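Local coordinates for glycosyl hydrolase family 2, TIM barrel domain protein (Parabacteroides merdae ATCC 43184, PDB 6DXU) that probably hydrolyses beta-glucuronides as a gut bacterial glycoside hydrolase family 2 beta-glucuronidase, at residues 589-594 with 608-613. Sequence-based numbering, arbitrary orientation.
Sequences AYWPFK and YVNQKG
The backbones of 589-594 and 608-613 draw closest where Lys594 and Gly613 meet, their CA atoms 4.2 Å apart. The first segment is the loop that leaves strand 587-589 of the TIM barrel and contains the cis Trp591-Pro592 peptide; the second runs from strand 609-610 into an Asx turn. This is consistent with the cis peptide that follows a tryptophan at the end of the last barrel strand in many clan GH-A enzymes.

Tyr590 reaches across with its hydroxyl, CG set anti to the backbone N (chi1 -176°), which carries the phenol over to Lys612. Tyr590 OH donates a 2.6 Å hydrogen bond to Lys612 O. The bond lies within the carbonyl plane, with a C=O...O angle of 150°, and that oxygen also lies in the plane of the phenol ring, at its edge. Lys612 fits against the cis peptide, its CB packed tightly on Pro592 CD at 3.5 Å and near Trp591 O. Farther out, its CD passes the Trp591 ring at the CD1 edge, while its ammonium group leaves the contact for a salt bridge with Asp518 and a hydrogen bond with Tyr489. Asn610 ND2 lies in the indole plane beside Trp591 NE1, 3.8 Å away, a contact and not a hydrogen bond, with the amide steeply inclined to the ring; the strongest polar partner of Asn610 is Asp183, outside the two segments. Asn610 OD1 accepts a hydrogen bond from Lys612 N at 3.2 Å, closing the Asx turn and, together with Asp183, helping to fix the amide's rotation. Without a side chain, Gly613 lets the Pro592-Lys594 backbone come close, and its CA-H points almost straight at Pro592 O, with CA 3.4 Å from that oxygen and an angle of 172° at the hydrogen.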
# COMPACT_ATOMS: atom_id res chain seq x y z
N ALA D 589 -47.57 5.97 -2.12
CA ALA D 589 -47.04 6.14 -0.77
C ALA D 589 -46.81 7.62 -0.52
O ALA D 589 -45.98 8.25 -1.19
CB ALA D 589 -45.75 5.33 -0.59
N TYR D 590 -47.53 8.17 0.46
CA TYR D 590 -47.32 9.54 0.91
C TYR D 590 -45.90 9.69 1.49
O TYR D 590 -45.37 8.77 2.11
CB TYR D 590 -48.38 9.90 1.97
CG TYR D 590 -48.30 11.34 2.42
CD1 TYR D 590 -47.39 11.73 3.41
CD2 TYR D 590 -49.10 12.32 1.84
CE1 TYR D 590 -47.27 13.05 3.80
CE2 TYR D 590 -48.99 13.66 2.24
CZ TYR D 590 -48.07 14.02 3.22
OH TYR D 590 -47.93 15.34 3.62
N TRP D 591 -45.29 10.87 1.28
CA TRP D 591 -43.95 11.16 1.80
C TRP D 591 -43.96 12.31 2.81
O TRP D 591 -44.24 13.46 2.41
CB TRP D 591 -42.97 11.51 0.67
CG TRP D 591 -41.62 11.91 1.22
CD1 TRP D 591 -41.22 13.15 1.64
CD2 TRP D 591 -40.50 11.03 1.47
NE1 TRP D 591 -39.92 13.11 2.12
CE2 TRP D 591 -39.46 11.82 2.02
CE3 TRP D 591 -40.28 9.67 1.26
CZ2 TRP D 591 -38.23 11.28 2.38
CZ3 TRP D 591 -39.04 9.13 1.61
CH2 TRP D 591 -38.03 9.94 2.16
N PRO D 592 -43.61 12.11 4.08
CA PRO D 592 -43.43 10.86 4.82
C PRO D 592 -44.53 10.73 5.86
O PRO D 592 -45.40 11.60 5.97
CB PRO D 592 -42.10 11.07 5.52
CG PRO D 592 -42.24 12.53 5.98
CD PRO D 592 -43.03 13.23 4.85
N PHE D 593 -44.44 9.68 6.67
CA PHE D 593 -45.36 9.56 7.80
C PHE D 593 -45.08 10.63 8.85
O PHE D 593 -46.01 11.26 9.38
CB PHE D 593 -45.24 8.17 8.42
CG PHE D 593 -46.20 7.92 9.53
CD1 PHE D 593 -47.56 7.95 9.31
CD2 PHE D 593 -45.73 7.63 10.81
CE1 PHE D 593 -48.45 7.70 10.33
CE2 PHE D 593 -46.61 7.38 11.83
CZ PHE D 593 -47.98 7.41 11.60
N LYS D 594 -43.80 10.83 9.20
CA LYS D 594 -43.42 11.66 10.33
C LYS D 594 -42.38 12.69 9.91
O LYS D 594 -41.44 12.36 9.17
CB LYS D 594 -42.88 10.79 11.48
CG LYS D 594 -42.56 11.55 12.76
CD LYS D 594 -42.03 10.62 13.83
CE LYS D 594 -40.53 10.31 13.57
NZ LYS D 594 -40.02 9.17 14.41
N TYR D 608 -34.33 23.04 9.52
CA TYR D 608 -33.70 21.74 9.31
C TYR D 608 -34.65 20.57 9.53
O TYR D 608 -34.22 19.47 9.91
CB TYR D 608 -32.45 21.57 10.19
CG TYR D 608 -31.35 22.54 9.85
CD1 TYR D 608 -30.61 22.40 8.69
CD2 TYR D 608 -31.05 23.60 10.70
CE1 TYR D 608 -29.57 23.28 8.38
CE2 TYR D 608 -30.02 24.49 10.41
CZ TYR D 608 -29.29 24.33 9.25
OH TYR D 608 -28.27 25.20 8.97
N VAL D 609 -35.94 20.76 9.28
CA VAL D 609 -36.91 19.68 9.38
C VAL D 609 -37.77 19.70 8.12
O VAL D 609 -38.27 20.75 7.72
CB VAL D 609 -37.79 19.79 10.65
CG1 VAL D 609 -38.94 18.77 10.61
CG2 VAL D 609 -36.93 19.54 11.90
N ASN D 610 -37.88 18.54 7.48
CA ASN D 610 -38.83 18.34 6.40
C ASN D 610 -40.19 18.15 7.06
O ASN D 610 -40.40 17.17 7.78
CB ASN D 610 -38.43 17.13 5.56
CG ASN D 610 -39.35 16.91 4.36
OD1 ASN D 610 -40.58 17.00 4.47
ND2 ASN D 610 -38.76 16.59 3.21
N GLN D 611 -41.11 19.10 6.86
CA GLN D 611 -42.35 19.12 7.63
C GLN D 611 -43.54 18.57 6.84
O GLN D 611 -44.68 18.98 7.08
CB GLN D 611 -42.63 20.54 8.13
CG GLN D 611 -41.54 21.05 9.08
CD GLN D 611 -41.76 22.49 9.52
OE1 GLN D 611 -41.12 23.42 9.00
NE2 GLN D 611 -42.65 22.68 10.49
N LYS D 612 -43.31 17.64 5.93
CA LYS D 612 -44.41 17.03 5.19
C LYS D 612 -45.11 15.92 5.95
O LYS D 612 -46.13 15.41 5.46
CB LYS D 612 -43.88 16.47 3.86
CG LYS D 612 -43.42 17.54 2.89
CD LYS D 612 -42.89 16.90 1.60
CE LYS D 612 -42.48 17.95 0.59
NZ LYS D 612 -41.39 18.82 1.08
N GLY D 613 -44.63 15.54 7.13
CA GLY D 613 -45.24 14.44 7.83
C GLY D 613 -46.68 14.73 8.20
O GLY D 613 -47.12 15.87 8.24